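Local atomic coordinates of N5-carboxyaminoimidazole ribonucleotide synthetase (Bacillus anthracis, PDB entry 3QFF), a protein that probably uses ATP and bicarbonate to carboxylate aminoimidazole ribonucleotide to its N5-carboxyamino form, a step of de novo purine biosynthesis. Residues Ile233-Glu236 with Leu237-Ala241; Pro279-Ser282 with Gly283-Thr286. All blocks are in the same frame, centred on the assembly; numbering follows the deposited sequence.

Contact 1 of 2, residues Ile233-Glu236 with Leu237-Ala241; sequences ITEE and LSQKA
The hydroxyl of T234 meets the backbone of L237 at the start of a helix. T234 OG1 accepts from L237 N at 3.1 Å, and the N-H points almost straight at the hydroxyl oxygen (168°). The torsion that allows it sets OG1 between the backbone N and the carbonyl carbon (chi1 65°), folding the hydroxyl back over the first turn. One residue on, T234 O takes S238 N at 3.1 Å, and S238 OG lies 3.4 Å from the same T234 O, at most a weak bond and an unsettled one. This is an N-cap: T234 closes the N-terminal end of helix 235-251, supplying a side-chain acceptor to an amide of the first turn. The regular ladder then takes over, Q239 N to E235 O at 3.2 Å and K240 N to E236 O at 3.1 Å.

Apolar contact is slight: I233 CD1 reaches L237 CB at 4.0 Å. Separately, I233 CG1 lies beside the S238 hydroxyl, 3.4 Å from S238 OG. Toward the body of the domain, L237 rests on I270 and A264, and I233 on V214 and K195. Among the exposed groups, E235 CG passes Q239 NE2 at 4.0 Å, with carboxylate and amide planes turned 58° apart. The amine of K240 goes elsewhere, to G268 O.

Contact 2 of 2, residues Pro279-Ser282 with Gly283-Thr286; sequences PHNS and GHYT
H284 folds back over N281, and its ring is the group to follow. CB lies 3.7 Å from N281 O. CG comes closer, 3.5 Å from that same N281 O, which sits over a face of the imidazole. H284 CD2 is 3.7 Å from N281 O as well. ND1 and CE1 approach H280 O obliquely, with ND1 at 3.5 Å. At the tip, NE2 lies close to N281 CA, part of a CH-pi contact in which N281 CA stands 3.7 Å from the centroid of the H284 ring and 15° off its normal. With CG swung away from the carbonyl carbon (chi1 -66°), the ring turns back to reach the preceding residues.

The backbone at 281-283 makes a 3-10 turn: G283 N bonds H280 O at 3.0 Å, and H284 N makes a weak bond to N281 O. A type I beta turn follows from G283 to T286, where G283 O takes both T286 N and, at 2.6 Å, T286 OG1.

This buried loop of the ATP-grasp domain follows strand 270-276 and brings the H280 side chain to about 8 Å from the bound ADP. Around it, H284 stacks on the ring of H357, P279 packs against helix 294-303, S282 and N281 lie against strand 223-229, and Y285 meets F212 and P213 of strand 209-220.

Contact 1 comes first along the chain, at the start of helix 235-251. Strands 256-264 and 270-276 follow, and contact 2 occupies the loop between strand 270-276 and helix 286-289. Their centres are 19 Å apart and their nearest atoms about 11 Å, so the two do not touch. Both belong to the ATP-grasp domain and pack on one large antiparallel sheet, sharing strands 209-220 and 256-264. They differ in setting: 233-241 is a surface contact 21 Å from the chain centre, whereas 279-286 is buried, 7 Å from it. The same sheet thus carries a peripheral helix start and an interior turn whose H280 side chain is about 8 Å from the bound ADP.

Contact 1 of 2, residues Ile233-Glu236 with Leu237-Ala241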
loop_
_atom_site.group_PDB
_atom_site.type_symbol
_atom_site.label_atom_id
_atom_site.label_comp_id
_atom_site.label_asym_id
_atom_site.label_seq_id
_atom_site.Cartn_x
_atom_site.Cartn_y
_atom_site.Cartn_z
ATOM N N ILE A 233 -27.073 -6.884 1.465
ATOM C CA ILE A 233 -28.289 -6.168 1.827
ATOM C C ILE A 233 -28.906 -5.545 0.576
ATOM O O ILE A 233 -28.244 -5.452 -0.458
ATOM C CB ILE A 233 -28.015 -5.064 2.912
ATOM C CG1 ILE A 233 -26.997 -4.033 2.400
ATOM C CG2 ILE A 233 -27.555 -5.689 4.240
ATOM C CD1 ILE A 233 -26.630 -2.963 3.398
ATOM N N THR A 234 -30.171 -5.122 0.669
ATOM C CA THR A 234 -30.855 -4.487 -0.460
ATOM C C THR A 234 -30.199 -3.165 -0.841
ATOM O O THR A 234 -29.536 -2.521 -0.012
ATOM C CB THR A 234 -32.343 -4.211 -0.155
ATOM O OG1 THR A 234 -32.447 -3.238 0.895
ATOM C CG2 THR A 234 -33.072 -5.502 0.268
ATOM N N GLU A 235 -30.400 -2.753 -2.090
ATOM C CA GLU A 235 -29.903 -1.466 -2.557
ATOM C C GLU A 235 -30.493 -0.325 -1.730
ATOM O O GLU A 235 -29.902 0.746 -1.643
ATOM C CB GLU A 235 -30.229 -1.268 -4.041
ATOM C CG GLU A 235 -29.298 -0.295 -4.769
ATOM C CD GLU A 235 -27.857 -0.783 -4.790
ATOM O OE1 GLU A 235 -26.960 -0.024 -4.347
ATOM O OE2 GLU A 235 -27.624 -1.937 -5.223
ATOM N N GLU A 236 -31.653 -0.567 -1.123
ATOM C CA GLU A 236 -32.353 0.446 -0.331
ATOM C C GLU A 236 -31.706 0.654 1.037
ATOM O O GLU A 236 -31.548 1.797 1.474
ATOM C CB GLU A 236 -33.835 0.090 -0.175
ATOM C CG GLU A 236 -34.699 0.398 -1.421
ATOM C CD GLU A 236 -34.269 -0.363 -2.683
ATOM O OE1 GLU A 236 -34.095 0.299 -3.735
ATOM O OE2 GLU A 236 -34.096 -1.611 -2.624
ATOM N N LEU A 237 -31.354 -0.449 1.702
ATOM C CA LEU A 237 -30.596 -0.411 2.947
ATOM C C LEU A 237 -29.215 0.237 2.774
ATOM O O LEU A 237 -28.772 1.000 3.640
ATOM C CB LEU A 237 -30.433 -1.819 3.542
ATOM C CG LEU A 237 -31.503 -2.354 4.502
ATOM C CD1 LEU A 237 -31.289 -3.815 4.791
ATOM C CD2 LEU A 237 -31.528 -1.571 5.807
ATOM N N SER A 238 -28.541 -0.088 1.673
ATOM C CA SER A 238 -27.218 0.454 1.372
ATOM C C SER A 238 -27.252 1.960 1.232
ATOM O O SER A 238 -26.466 2.664 1.863
ATOM C CB SER A 238 -26.667 -0.146 0.077
ATOM O OG SER A 238 -26.336 -1.501 0.277
ATOM N N GLN A 239 -28.167 2.444 0.398
ATOM C CA GLN A 239 -28.318 3.876 0.159
ATOM C C GLN A 239 -28.658 4.632 1.443
ATOM O O GLN A 239 -28.188 5.736 1.643
ATOM C CB GLN A 239 -29.383 4.141 -0.903
ATOM C CG GLN A 239 -28.939 3.803 -2.318
ATOM C CD GLN A 239 -30.068 3.937 -3.344
ATOM O OE1 GLN A 239 -31.206 4.292 -3.008
ATOM N NE2 GLN A 239 -29.754 3.641 -4.599
ATOM N N LYS A 240 -29.472 4.015 2.292
ATOM C CA LYS A 240 -29.840 4.549 3.599
ATOM C C LYS A 240 -28.643 4.642 4.562
ATOM O O LYS A 240 -28.427 5.683 5.192
ATOM C CB LYS A 240 -30.921 3.662 4.204
ATOM C CG LYS A 240 -31.713 4.267 5.331
ATOM C CD LYS A 240 -32.725 3.235 5.835
ATOM C CE LYS A 240 -34.055 3.879 6.177
ATOM N NZ LYS A 240 -34.974 2.883 6.773
ATOM N N ALA A 241 -27.876 3.553 4.679
ATOM C CA ALA A 241 -26.700 3.549 5.535
ATOM C C ALA A 241 -25.721 4.637 5.098
ATOM O O ALA A 241 -25.182 5.360 5.943
ATOM C CB ALA A 241 -26.023 2.159 5.535
#

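Contact 2 of 2, residues Pro279-Ser282 with Gly283-Thr286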
loop_
_atom_site.group_PDB
_atom_site.type_symbol
_atom_site.label_atom_id
_atom_site.label_comp_id
_atom_site.label_asym_id
_atom_site.label_seq_id
_atom_site.Cartn_x
_atom_site.Cartn_y
_atom_site.Cartn_z
ATOM N N PRO A 279 -9.678 5.550 11.708
ATOM C CA PRO A 279 -9.745 4.309 10.956
ATOM C C PRO A 279 -10.121 3.171 11.901
ATOM O O PRO A 279 -9.783 3.179 13.104
ATOM C CB PRO A 279 -8.312 4.133 10.426
ATOM C CG PRO A 279 -7.766 5.519 10.371
ATOM C CD PRO A 279 -8.391 6.246 11.522
ATOM N N HIS A 280 -10.834 2.209 11.353
ATOM C CA HIS A 280 -11.518 1.224 12.137
ATOM C C HIS A 280 -11.254 -0.145 11.524
ATOM O O HIS A 280 -10.985 -0.255 10.323
ATOM C CB HIS A 280 -13.006 1.578 12.102
ATOM C CG HIS A 280 -13.853 0.786 13.039
ATOM N ND1 HIS A 280 -14.550 -0.334 12.636
ATOM C CD2 HIS A 280 -14.151 0.968 14.346
ATOM C CE1 HIS A 280 -15.232 -0.815 13.661
ATOM N NE2 HIS A 280 -15.014 -0.039 14.709
ATOM N N ASN A 281 -11.331 -1.182 12.354
ATOM C CA ASN A 281 -11.113 -2.581 11.925
ATOM C C ASN A 281 -12.047 -3.003 10.775
ATOM O O ASN A 281 -11.641 -3.754 9.879
ATOM C CB ASN A 281 -11.290 -3.506 13.137
ATOM C CG ASN A 281 -10.685 -4.899 12.948
ATOM O OD1 ASN A 281 -10.318 -5.328 11.846
ATOM N ND2 ASN A 281 -10.580 -5.612 14.049
ATOM N N SER A 282 -13.286 -2.511 10.792
ATOM C CA SER A 282 -14.262 -2.829 9.744
ATOM C C SER A 282 -13.970 -2.139 8.384
ATOM O O SER A 282 -14.682 -2.364 7.418
ATOM C CB SER A 282 -15.704 -2.577 10.235
ATOM O OG SER A 282 -16.022 -1.191 10.326
ATOM N N GLY A 283 -12.914 -1.320 8.326
ATOM C CA GLY A 283 -12.457 -0.669 7.099
ATOM C C GLY A 283 -11.145 -1.204 6.529
ATOM O O GLY A 283 -10.640 -0.681 5.530
ATOM N N HIS A 284 -10.572 -2.235 7.145
ATOM C CA HIS A 284 -9.296 -2.789 6.643
ATOM C C HIS A 284 -9.405 -3.386 5.239
ATOM O O HIS A 284 -8.407 -3.436 4.497
ATOM C CB HIS A 284 -8.733 -3.851 7.601
ATOM C CG HIS A 284 -8.309 -3.319 8.934
ATOM N ND1 HIS A 284 -8.138 -1.975 9.189
ATOM C CD2 HIS A 284 -7.966 -3.967 10.076
ATOM C CE1 HIS A 284 -7.743 -1.814 10.439
ATOM N NE2 HIS A 284 -7.624 -3.008 10.997
ATOM N N TYR A 285 -10.610 -3.840 4.880
ATOM C CA TYR A 285 -10.857 -4.322 3.515
ATOM C C TYR A 285 -10.420 -3.321 2.443
ATOM O O TYR A 285 -10.052 -3.723 1.345
ATOM C CB TYR A 285 -12.340 -4.661 3.310
ATOM C CG TYR A 285 -13.245 -3.463 3.117
ATOM C CD1 TYR A 285 -13.856 -2.834 4.206
ATOM C CD2 TYR A 285 -13.521 -2.978 1.833
ATOM C CE1 TYR A 285 -14.709 -1.741 4.023
ATOM C CE2 TYR A 285 -14.357 -1.891 1.639
ATOM C CZ TYR A 285 -14.955 -1.282 2.734
ATOM O OH TYR A 285 -15.777 -0.211 2.520
ATOM N N THR A 286 -10.481 -2.025 2.759
ATOM C CA THR A 286 -10.197 -0.973 1.776
ATOM C C THR A 286 -8.747 -1.004 1.272
ATOM O O THR A 286 -8.461 -0.472 0.204
ATOM C CB THR A 286 -10.437 0.443 2.339
ATOM O OG1 THR A 286 -9.610 0.649 3.500
ATOM C CG2 THR A 286 -11.903 0.638 2.690
HETATM O O HOH W 1 -12.653 -4.659 6.844
#